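Local coordinates for protein minor fimbrium subunit Mfa5 (Porphyromonas gingivalis ATCC 33277, PDB 6TNJ) that serves as an accessory subunit of the minor fimbriae, surface pili that mediate biofilm formation and adhesion to host cells and other oral bacteria, at residues I241-Y246 / K259-D264. Numbering follows the deposited sequence.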
loop_
_atom_site.group_PDB
_atom_site.type_symbol
_atom_site.label_atom_id
_atom_site.label_comp_id
_atom_site.label_asym_id
_atom_site.label_seq_id
_atom_site.Cartn_x
_atom_site.Cartn_y
_atom_site.Cartn_z
ATOM N N ILE A 241 -5.251 1.165 -9.763
ATOM C CA ILE A 241 -4.260 1.441 -8.730
ATOM C C ILE A 241 -2.996 1.980 -9.377
ATOM O O ILE A 241 -2.379 1.324 -10.233
ATOM C CB ILE A 241 -3.931 0.211 -7.870
ATOM C CG1 ILE A 241 -5.185 -0.347 -7.205
ATOM C CG2 ILE A 241 -2.922 0.632 -6.837
ATOM C CD1 ILE A 241 -4.910 -1.446 -6.200
ATOM N N HIS A 242 -2.596 3.173 -8.939
ATOM C CA HIS A 242 -1.319 3.772 -9.285
ATOM C C HIS A 242 -0.454 3.685 -8.043
ATOM O O HIS A 242 -0.890 4.113 -6.975
ATOM C CB HIS A 242 -1.459 5.245 -9.686
ATOM C CG HIS A 242 -2.595 5.530 -10.610
ATOM N ND1 HIS A 242 -2.406 5.868 -11.934
ATOM C CD2 HIS A 242 -3.930 5.591 -10.398
ATOM C CE1 HIS A 242 -3.572 6.100 -12.495
ATOM N NE2 HIS A 242 -4.516 5.926 -11.585
ATOM N N THR A 243 0.755 3.149 -8.167
ATOM C CA THR A 243 1.604 2.977 -7.001
ATOM C C THR A 243 2.918 3.713 -7.194
ATOM O O THR A 243 3.578 3.577 -8.226
ATOM C CB THR A 243 1.823 1.501 -6.703
ATOM O OG1 THR A 243 0.545 0.882 -6.453
ATOM C CG2 THR A 243 2.691 1.331 -5.471
ATOM N N ILE A 244 3.310 4.461 -6.172
ATOM C CA ILE A 244 4.595 5.148 -6.134
ATOM C C ILE A 244 5.475 4.403 -5.140
ATOM O O ILE A 244 5.210 4.424 -3.933
ATOM C CB ILE A 244 4.447 6.623 -5.743
ATOM C CG1 ILE A 244 3.486 7.306 -6.696
ATOM C CG2 ILE A 244 5.839 7.284 -5.695
ATOM C CD1 ILE A 244 3.063 8.712 -6.274
ATOM N N GLY A 245 6.501 3.728 -5.651
ATOM C CA GLY A 245 7.577 3.199 -4.842
ATOM C C GLY A 245 8.520 4.333 -4.479
ATOM O O GLY A 245 9.291 4.796 -5.327
ATOM N N TYR A 246 8.507 4.765 -3.227
ATOM C CA TYR A 246 9.134 6.028 -2.820
ATOM C C TYR A 246 10.485 5.819 -2.141
ATOM O O TYR A 246 10.560 5.239 -1.054
ATOM C CB TYR A 246 8.172 6.755 -1.890
ATOM C CG TYR A 246 8.500 8.202 -1.551
ATOM C CD1 TYR A 246 9.030 9.047 -2.502
ATOM C CD2 TYR A 246 8.234 8.718 -0.284
ATOM C CE1 TYR A 246 9.297 10.354 -2.220
ATOM C CE2 TYR A 246 8.483 10.054 0.016
ATOM C CZ TYR A 246 9.024 10.852 -0.974
ATOM O OH TYR A 246 9.297 12.164 -0.729
ATOM N N LYS A 259 5.481 -2.758 -6.965
ATOM C CA LYS A 259 5.134 -2.781 -8.379
ATOM C C LYS A 259 3.901 -3.647 -8.626
ATOM O O LYS A 259 3.024 -3.285 -9.412
ATOM C CB LYS A 259 6.320 -3.288 -9.210
ATOM C CG LYS A 259 6.091 -3.240 -10.688
ATOM C CD LYS A 259 7.284 -3.746 -11.508
ATOM C CE LYS A 259 8.617 -3.127 -11.131
ATOM N NZ LYS A 259 9.664 -3.517 -12.145
ATOM N N LEU A 260 3.799 -4.777 -7.929
ATOM C CA LEU A 260 2.708 -5.713 -8.143
ATOM C C LEU A 260 1.381 -5.236 -7.560
ATOM O O LEU A 260 0.337 -5.785 -7.922
ATOM C CB LEU A 260 3.091 -7.074 -7.562
ATOM C CG LEU A 260 4.179 -7.782 -8.372
ATOM C CD1 LEU A 260 4.664 -9.022 -7.610
ATOM C CD2 LEU A 260 3.719 -8.169 -9.791
ATOM N N THR A 261 1.381 -4.241 -6.674
ATOM C CA THR A 261 0.097 -3.682 -6.221
ATOM C C THR A 261 -0.564 -2.830 -7.291
ATOM O O THR A 261 -1.783 -2.629 -7.241
ATOM C CB THR A 261 0.239 -2.812 -4.958
ATOM O OG1 THR A 261 0.983 -1.610 -5.247
ATOM C CG2 THR A 261 0.889 -3.543 -3.834
ATOM N N ALA A 262 0.212 -2.300 -8.235
ATOM C CA ALA A 262 -0.329 -1.383 -9.229
ATOM C C ALA A 262 -1.165 -2.140 -10.264
ATOM O O ALA A 262 -1.080 -3.362 -10.409
ATOM C CB ALA A 262 0.798 -0.603 -9.917
ATOM N N THR A 263 -1.981 -1.394 -11.004
ATOM C CA THR A 263 -2.795 -2.028 -12.045
ATOM C C THR A 263 -1.923 -2.822 -13.020
ATOM O O THR A 263 -2.263 -3.951 -13.411
ATOM C CB THR A 263 -3.621 -0.953 -12.757
ATOM O OG1 THR A 263 -4.757 -0.646 -11.954
ATOM C CG2 THR A 263 -4.083 -1.414 -14.121
ATOM N N ASP A 264 -0.799 -2.250 -13.410
ATOM C CA ASP A 264 0.196 -2.890 -14.261
ATOM C C ASP A 264 1.492 -2.120 -14.090
ATOM O O ASP A 264 1.554 -1.132 -13.350
ATOM C CB ASP A 264 -0.253 -2.931 -15.719
ATOM C CG ASP A 264 -0.616 -1.571 -16.256
ATOM O OD1 ASP A 264 0.064 -0.576 -15.924
ATOM O OD2 ASP A 264 -1.580 -1.498 -17.035
#
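T263 grips the backbone of I241 with two hydrogen bonds. T263 N donates to I241 O at 2.9 Å, with the donor tilted 17° from the carbonyl plane. T263 OG1 accepts a hydrogen bond from I241 N, also at 2.9 Å and nearly straight at 168°. The chi1 of -80° sets OG1 beside the residue's own backbone N, which lets one threonine serve both polar atoms of I241. A second, side-chain link lies further along the strand. T243 OG1 donates to T261 OG1 at 2.8 Å, and the two side chains cross at about a right angle. T243 CG2 also lies 3.4 Å from T261 OG1. The I241 side chain packs against the backbone of T261, with CG2 and CD1 each 3.5 Å from T261 O. A262 CB touches both I241 O and T243 OG1.

This is the vWFA domain of Mfa5, a Rossmann-like fold with helices around a central, mostly parallel sheet. Strand 240-246 runs between strands 110-117 and 268-271. The loop 260-264 belongs to the crossover from 240-246 through helix 252-259 to 268-271.

K259 to A262 form a type I turn, closed by A262 N to K259 O at 3.2 Å. T261 OG1 is hydrogen-bonded to L258 O as well, so the hydroxyl that meets T243 is tied back to the helix. K235 NZ from helix 223-236 holds A262 O. F268 of strand 268-271 packs on T243 and A262.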